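Local structure of ORF131 protein (Ralstonia metallidurans, 2WTO) at residues Val98-Val103 and Tyr121-Asp126; Val73-Gly78 and Trp92-Met97. The protein probably takes part in heavy-metal resistance as a metal-binding protein of the CzcE family. All coordinates share one frame; numbering follows the deposited sequence. Where two conformers were deposited one is given.

Interaction 1 (Val98-Val103 and Tyr121-Asp126); sequences VRDTSV and YIDRSD. With MG (magnesium ion), chain I.
Thr101 and Ile122 pair as the antiparallel hydrogen-bonded couple at this sheet edge. Thr101 N gives a 3.1 Å bond to Ile122 O, and Ile122 N returns a shorter one of 2.7 Å to Thr101 O. Ser102 and Tyr121 form the next, non-hydrogen-bonded pair.

Next to the backbone pairs, a carboxylate takes over. Asp100 OD1 accepts Arg124 N at 2.9 Å (N-H...O 154°), while Asp100 OD2 accepts the Tyr121 hydroxyl, OH to OD2 3.1 Å. Each oxygen is met on its anti side, somewhat out of the carboxylate plane, and OD2 lies at the edge of the phenol ring, whose plane is turned 70° from the carboxylate. These two bonds limit rotation of the Asp100 group. Arg124 adds a long salt bridge from NH1 to Asp100 OD1, and its CD methylene lies 3.2 Å from Val98 O.

Asp100 and Asp123 lie side by side, their OD1 atoms 3.1 Å apart. Such crowding of like charge is probably eased by the nearby cation, held by the other oxygen: with CG anti to the backbone N (chi1 -174°), Asp123 sends OD2 to the magnesium ion at 2.0 Å. A further water lies within hydrogen-bonding distance of both Asp100 OD2 and Asp123 OD1. Four waters and Asp123 OD1 of the second subunit complete the metal's shell. One of these four donates to Asp123 OD1, while Arg124 O and the Asp126 carboxylate act as second-shell acceptors that orient two others.

The apolar side of the sheet is carried by Ile122, whose CD1 lies 4.0 Å from Val103 CG1 and also touches Thr101 CG2; Tyr51 packs on all three residues. The whole is an antiparallel strand pair, continued by an aspartate and leading into a hydrated magnesium site between two subunits.

Interaction 2 (Val73-Gly78 and Trp92-Met97); sequences VNVDSG and WTFAQM
The turn at Ser77-Gly78, following strand 72-76, meets the exit of strand 88-94 at Phe94-Met97, joining the two sheets of a beta fold consistent with a cupredoxin-like sandwich. In the interior, Val75 drives CG2 onto the Phe94 ring as a CH-pi contact, 3.6 Å from the centroid and only 8° off the normal. Trp92 CD1 covers the opposite face, so the ring is clamped between a methyl group and an indole edge carbon.

Polar atoms hold the adjoining turn. Met97 N points almost straight at Ser77 OG (2.9 Å, 173°), and this hydroxyl in turn bonds Asp123 O, which ties three chain segments through one atom. Gly78 N is shared less neatly: it makes two weak bonds, to Phe94 O at 2.9 Å and to Ala95 O at 3.4 Å. Gln96, bent at chi2 (-71°), folds back until NE2 rests 3.5 Å from Gly78 CA, while its OE1 takes Ser125 OG.

Around this junction, Val120 of strand 119-123 touches both Val75 and Phe94, Leu108 of helix 105-108 packs on Phe94 and Trp92, and strand 52-55 borders Thr93 through Ala55.

In the fold
After helix 37-49 and strands 52-55 and 63-65 the chain enters strand 72-76. Interaction 2 closes the excursion that follows it, in which strands 80-85 and 88-94 run through the four-stranded sheet. The chain then passes directly from Met97 to Val98, and interaction 1 closes a second excursion, holding helix 105-108 and ending in strand 119-123. The two closures stand in series, yet their centres are about 7 Å apart, because strand 119-123 runs parallel beside 72-76. Interaction 1 lies within the three-stranded sheet, and interaction 2 ties it to the four-stranded one. Both touch the second subunit, interaction 1 through the shared magnesium ion and interaction 2 chiefly through Asn74.

Interaction 1 (Val98-Val103 and Tyr121-Asp126)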
loop_
_atom_site.group_PDB
_atom_site.type_symbol
_atom_site.label_atom_id
_atom_site.label_comp_id
_atom_site.label_asym_id
_atom_site.label_seq_id
_atom_site.Cartn_x
_atom_site.Cartn_y
_atom_site.Cartn_z
ATOM N N VAL A 98 -2.963 10.301 -15.274
ATOM C CA VAL A 98 -1.914 10.635 -16.220
ATOM C C VAL A 98 -0.552 10.769 -15.510
ATOM O O VAL A 98 0.500 10.579 -16.120
ATOM C CB VAL A 98 -2.264 11.941 -16.993
ATOM C CG1 VAL A 98 -2.267 13.137 -16.033
ATOM C CG2 VAL A 98 -1.317 12.132 -18.148
ATOM N N ARG A 99 -0.582 11.109 -14.226
ATOM C CA ARG A 99 0.642 11.213 -13.429
ATOM C C ARG A 99 0.350 10.715 -12.006
ATOM O O ARG A 99 -0.813 10.642 -11.604
ATOM C CB ARG A 99 1.124 12.671 -13.385
ATOM C CG ARG A 99 0.137 13.625 -12.732
ATOM C CD ARG A 99 0.696 15.065 -12.657
ATOM N NE ARG A 99 1.127 15.544 -13.969
ATOM C CZ ARG A 99 0.333 16.167 -14.839
ATOM N NH1 ARG A 99 -0.936 16.402 -14.537
ATOM N NH2 ARG A 99 0.807 16.560 -16.013
ATOM N N ASP A 100 1.398 10.375 -11.246
ATOM C CA ASP A 100 1.222 10.057 -9.826
ATOM C C ASP A 100 0.468 11.202 -9.149
ATOM O O ASP A 100 0.735 12.397 -9.401
ATOM C CB ASP A 100 2.567 9.880 -9.092
ATOM C CG ASP A 100 3.382 8.689 -9.569
ATOM O OD1 ASP A 100 2.968 7.917 -10.453
ATOM O OD2 ASP A 100 4.490 8.526 -9.024
ATOM N N THR A 101 -0.490 10.850 -8.305
ATOM C CA THR A 101 -1.322 11.844 -7.647
ATOM C C THR A 101 -1.798 11.270 -6.316
ATOM O O THR A 101 -1.684 10.067 -6.085
ATOM C CB THR A 101 -2.510 12.290 -8.558
ATOM O OG1 THR A 101 -3.166 13.430 -7.994
ATOM C CG2 THR A 101 -3.534 11.163 -8.725
ATOM N N SER A 102 -2.292 12.117 -5.423
ATOM C CA SER A 102 -2.865 11.605 -4.180
ATOM C C SER A 102 -4.235 12.218 -3.926
ATOM O O SER A 102 -4.570 13.276 -4.460
ATOM C CB SER A 102 -1.927 11.835 -2.976
ATOM O OG SER A 102 -1.890 13.209 -2.564
ATOM N N VAL A 103 -5.028 11.539 -3.109
ATOM C CA VAL A 103 -6.330 12.037 -2.683
ATOM C C VAL A 103 -6.596 11.546 -1.263
ATOM O O VAL A 103 -6.107 10.471 -0.867
ATOM C CB VAL A 103 -7.481 11.587 -3.665
ATOM C CG1 VAL A 103 -7.645 10.079 -3.699
ATOM C CG2 VAL A 103 -8.809 12.260 -3.291
ATOM N N TYR A 121 -1.999 7.361 -2.298
ATOM C CA TYR A 121 -1.078 7.685 -3.367
ATOM C C TYR A 121 -1.422 6.807 -4.563
ATOM O O TYR A 121 -1.318 5.591 -4.475
ATOM C CB TYR A 121 0.343 7.394 -2.899
ATOM C CG TYR A 121 1.393 8.031 -3.732
ATOM C CD1 TYR A 121 2.051 9.187 -3.303
ATOM C CD2 TYR A 121 1.741 7.475 -4.966
ATOM C CE1 TYR A 121 3.041 9.772 -4.107
ATOM C CE2 TYR A 121 2.732 8.037 -5.766
ATOM C CZ TYR A 121 3.372 9.183 -5.338
ATOM O OH TYR A 121 4.345 9.723 -6.143
ATOM N N ILE A 122 -1.836 7.415 -5.671
ATOM C CA ILE A 122 -2.201 6.639 -6.863
ATOM C C ILE A 122 -1.109 6.722 -7.921
ATOM O O ILE A 122 -0.764 7.812 -8.386
ATOM C CB ILE A 122 -3.517 7.163 -7.477
ATOM C CG1 ILE A 122 -4.602 7.253 -6.399
ATOM C CG2 ILE A 122 -3.909 6.291 -8.696
ATOM C CD1 ILE A 122 -5.727 8.300 -6.686
ATOM N N ASP A 123 -0.563 5.560 -8.291
ATOM C CA ASP A 123 0.495 5.479 -9.272
ATOM C C ASP A 123 -0.092 5.792 -10.650
ATOM O O ASP A 123 -1.256 5.473 -10.933
ATOM C CB ASP A 123 1.106 4.067 -9.253
ATOM C CG ASP A 123 2.319 3.934 -10.159
ATOM O OD1 ASP A 123 3.165 4.859 -10.208
ATOM O OD2 ASP A 123 2.440 2.883 -10.823
ATOM N N ARG A 124 0.726 6.438 -11.478
ATOM C CA ARG A 124 0.384 6.806 -12.851
ATOM C C ARG A 124 -0.045 5.589 -13.660
ATOM O O ARG A 124 0.504 4.496 -13.494
ATOM C CB ARG A 124 1.634 7.401 -13.498
ATOM C CG ARG A 124 1.512 7.710 -14.968
ATOM C CD ARG A 124 2.766 8.421 -15.479
ATOM N NE ARG A 124 3.845 7.488 -15.797
ATOM C CZ ARG A 124 4.853 7.190 -14.981
ATOM N NH1 ARG A 124 4.940 7.753 -13.779
ATOM N NH2 ARG A 124 5.783 6.328 -15.373
ATOM N N SER A 125 -1.002 5.785 -14.564
ATOM C CA SER A 125 -1.494 4.710 -15.421
ATOM C C SER A 125 -0.512 4.327 -16.520
ATOM O O SER A 125 0.148 5.173 -17.118
ATOM C CB SER A 125 -2.809 5.147 -16.092
ATOM O OG SER A 125 -3.220 4.203 -17.057
ATOM N N ASP A 126 -0.429 3.035 -16.800
ATOM C CA ASP A 126 0.389 2.546 -17.904
ATOM C C ASP A 126 -0.311 2.673 -19.253
ATOM O O ASP A 126 0.240 2.278 -20.279
ATOM C CB ASP A 126 0.725 1.074 -17.648
ATOM C CG ASP A 126 1.607 0.894 -16.419
ATOM O OD1 ASP A 126 2.599 1.653 -16.311
ATOM O OD2 ASP A 126 1.298 0.023 -15.569
HETATM MG MG MG I . 3.714 2.232 -12.170
HETATM O O HOH W 1 4.202 10.876 -12.560
HETATM O O HOH W 2 4.642 5.957 -8.224
HETATM O O HOH W 3 4.846 3.856 -12.041
HETATM O O HOH W 4 2.909 3.178 -13.822
HETATM O O HOH W 5 2.838 0.612 -13.127
HETATM O O HOH W 6 5.461 1.596 -13.239
#

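Interaction 2 (Val73-Gly78 and Trp92-Met97)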
loop_
_atom_site.group_PDB
_atom_site.type_symbol
_atom_site.label_atom_id
_atom_site.label_comp_id
_atom_site.label_asym_id
_atom_site.label_seq_id
_atom_site.Cartn_x
_atom_site.Cartn_y
_atom_site.Cartn_z
ATOM N N VAL A 73 -1.352 5.084 1.897
ATOM C CA VAL A 73 -1.263 3.779 1.246
ATOM C C VAL A 73 -0.961 4.023 -0.229
ATOM O O VAL A 73 -1.188 5.119 -0.719
ATOM C CB VAL A 73 -2.582 2.943 1.402
ATOM C CG1 VAL A 73 -2.931 2.774 2.874
ATOM C CG2 VAL A 73 -3.731 3.602 0.675
ATOM N N ASN A 74 -0.420 3.021 -0.922
ATOM C CA ASN A 74 -0.121 3.136 -2.347
ATOM C C ASN A 74 -1.111 2.255 -3.093
ATOM O O ASN A 74 -1.244 1.076 -2.774
ATOM C CB ASN A 74 1.280 2.615 -2.665
ATOM C CG ASN A 74 2.382 3.503 -2.113
ATOM O OD1 ASN A 74 2.146 4.659 -1.770
ATOM N ND2 ASN A 74 3.598 2.973 -2.058
ATOM N N VAL A 75 -1.787 2.821 -4.089
ATOM C CA VAL A 75 -2.631 2.018 -4.980
ATOM C C VAL A 75 -2.228 2.269 -6.440
ATOM O O VAL A 75 -1.578 3.273 -6.753
ATOM C CB VAL A 75 -4.126 2.318 -4.759
ATOM C CG1 VAL A 75 -4.509 2.077 -3.284
ATOM C CG2 VAL A 75 -4.470 3.764 -5.230
ATOM N N ASP A 76 -2.575 1.331 -7.327
ATOM C CA ASP A 76 -2.333 1.507 -8.753
ATOM C C ASP A 76 -3.535 2.161 -9.440
ATOM O O ASP A 76 -4.662 1.987 -9.013
ATOM C CB ASP A 76 -2.067 0.151 -9.411
ATOM C CG ASP A 76 -0.628 -0.305 -9.222
ATOM O OD1 ASP A 76 0.263 0.566 -9.196
ATOM O OD2 ASP A 76 -0.388 -1.522 -9.100
ATOM N N SER A 77 -3.273 2.901 -10.514
ATOM C CA SER A 77 -4.354 3.303 -11.408
ATOM C C SER A 77 -5.140 2.031 -11.769
ATOM O O SER A 77 -4.531 0.986 -12.087
ATOM C CB SER A 77 -3.758 3.948 -12.667
ATOM O OG SER A 77 -3.454 5.315 -12.438
ATOM N N GLY A 78 -6.465 2.098 -11.689
ATOM C CA GLY A 78 -7.308 0.967 -12.064
ATOM C C GLY A 78 -7.482 -0.121 -11.013
ATOM O O GLY A 78 -8.273 -1.049 -11.193
ATOM N N TRP A 92 -13.383 0.827 -3.720
ATOM C CA TRP A 92 -13.189 1.890 -4.694
ATOM C C TRP A 92 -12.349 1.380 -5.845
ATOM O O TRP A 92 -11.390 0.647 -5.624
ATOM C CB TRP A 92 -12.443 3.057 -4.042
ATOM C CG TRP A 92 -12.387 4.304 -4.865
ATOM C CD1 TRP A 92 -11.377 4.705 -5.693
ATOM C CD2 TRP A 92 -13.394 5.315 -4.928
ATOM N NE1 TRP A 92 -11.703 5.922 -6.276
ATOM C CE2 TRP A 92 -12.935 6.318 -5.815
ATOM C CE3 TRP A 92 -14.655 5.471 -4.331
ATOM C CZ2 TRP A 92 -13.690 7.455 -6.112
ATOM C CZ3 TRP A 92 -15.398 6.599 -4.624
ATOM C CH2 TRP A 92 -14.908 7.577 -5.503
ATOM N N THR A 93 -12.689 1.780 -7.071
ATOM C CA THR A 93 -11.838 1.482 -8.223
ATOM C C THR A 93 -11.158 2.780 -8.661
ATOM O O THR A 93 -11.813 3.746 -9.047
ATOM C CB THR A 93 -12.628 0.894 -9.442
ATOM O OG1 THR A 93 -13.199 -0.382 -9.095
ATOM C CG2 THR A 93 -11.674 0.683 -10.634
ATOM N N PHE A 94 -9.839 2.813 -8.569
ATOM C CA PHE A 94 -9.108 4.039 -8.863
ATOM C C PHE A 94 -9.049 4.328 -10.352
ATOM O O PHE A 94 -8.959 3.406 -11.181
ATOM C CB PHE A 94 -7.736 4.012 -8.194
ATOM C CG PHE A 94 -7.846 4.078 -6.711
ATOM C CD1 PHE A 94 -7.930 5.313 -6.062
ATOM C CD2 PHE A 94 -7.986 2.919 -5.968
ATOM C CE1 PHE A 94 -8.095 5.382 -4.671
ATOM C CE2 PHE A 94 -8.169 2.974 -4.593
ATOM C CZ PHE A 94 -8.229 4.202 -3.940
ATOM N N ALA A 95 -9.165 5.613 -10.686
ATOM C CA ALA A 95 -9.130 6.064 -12.073
ATOM C C ALA A 95 -7.762 5.818 -12.707
ATOM O O ALA A 95 -6.787 5.496 -12.012
ATOM C CB ALA A 95 -9.483 7.579 -12.148
ATOM N N GLN A 96 -7.688 5.987 -14.031
ATOM C CA GLN A 96 -6.432 5.876 -14.760
ATOM C C GLN A 96 -5.774 7.263 -14.792
ATOM O O GLN A 96 -6.199 8.146 -15.547
ATOM C CB GLN A 96 -6.682 5.378 -16.187
ATOM C CG GLN A 96 -7.347 3.980 -16.257
ATOM C CD GLN A 96 -6.415 2.839 -15.837
ATOM O OE1 GLN A 96 -5.191 2.962 -15.880
ATOM N NE2 GLN A 96 -6.998 1.722 -15.453
ATOM N N MET A 97 -4.735 7.455 -13.986
ATOM C CA MET A 97 -4.166 8.793 -13.793
ATOM C C MET A 97 -2.990 9.093 -14.705
ATOM O O MET A 97 -2.097 8.272 -14.874
ATOM C CB MET A 97 -3.732 8.973 -12.344
ATOM C CG MET A 97 -4.813 8.621 -11.318
ATOM S SD MET A 97 -6.431 9.390 -11.572
ATOM C CE MET A 97 -5.962 11.087 -11.582
#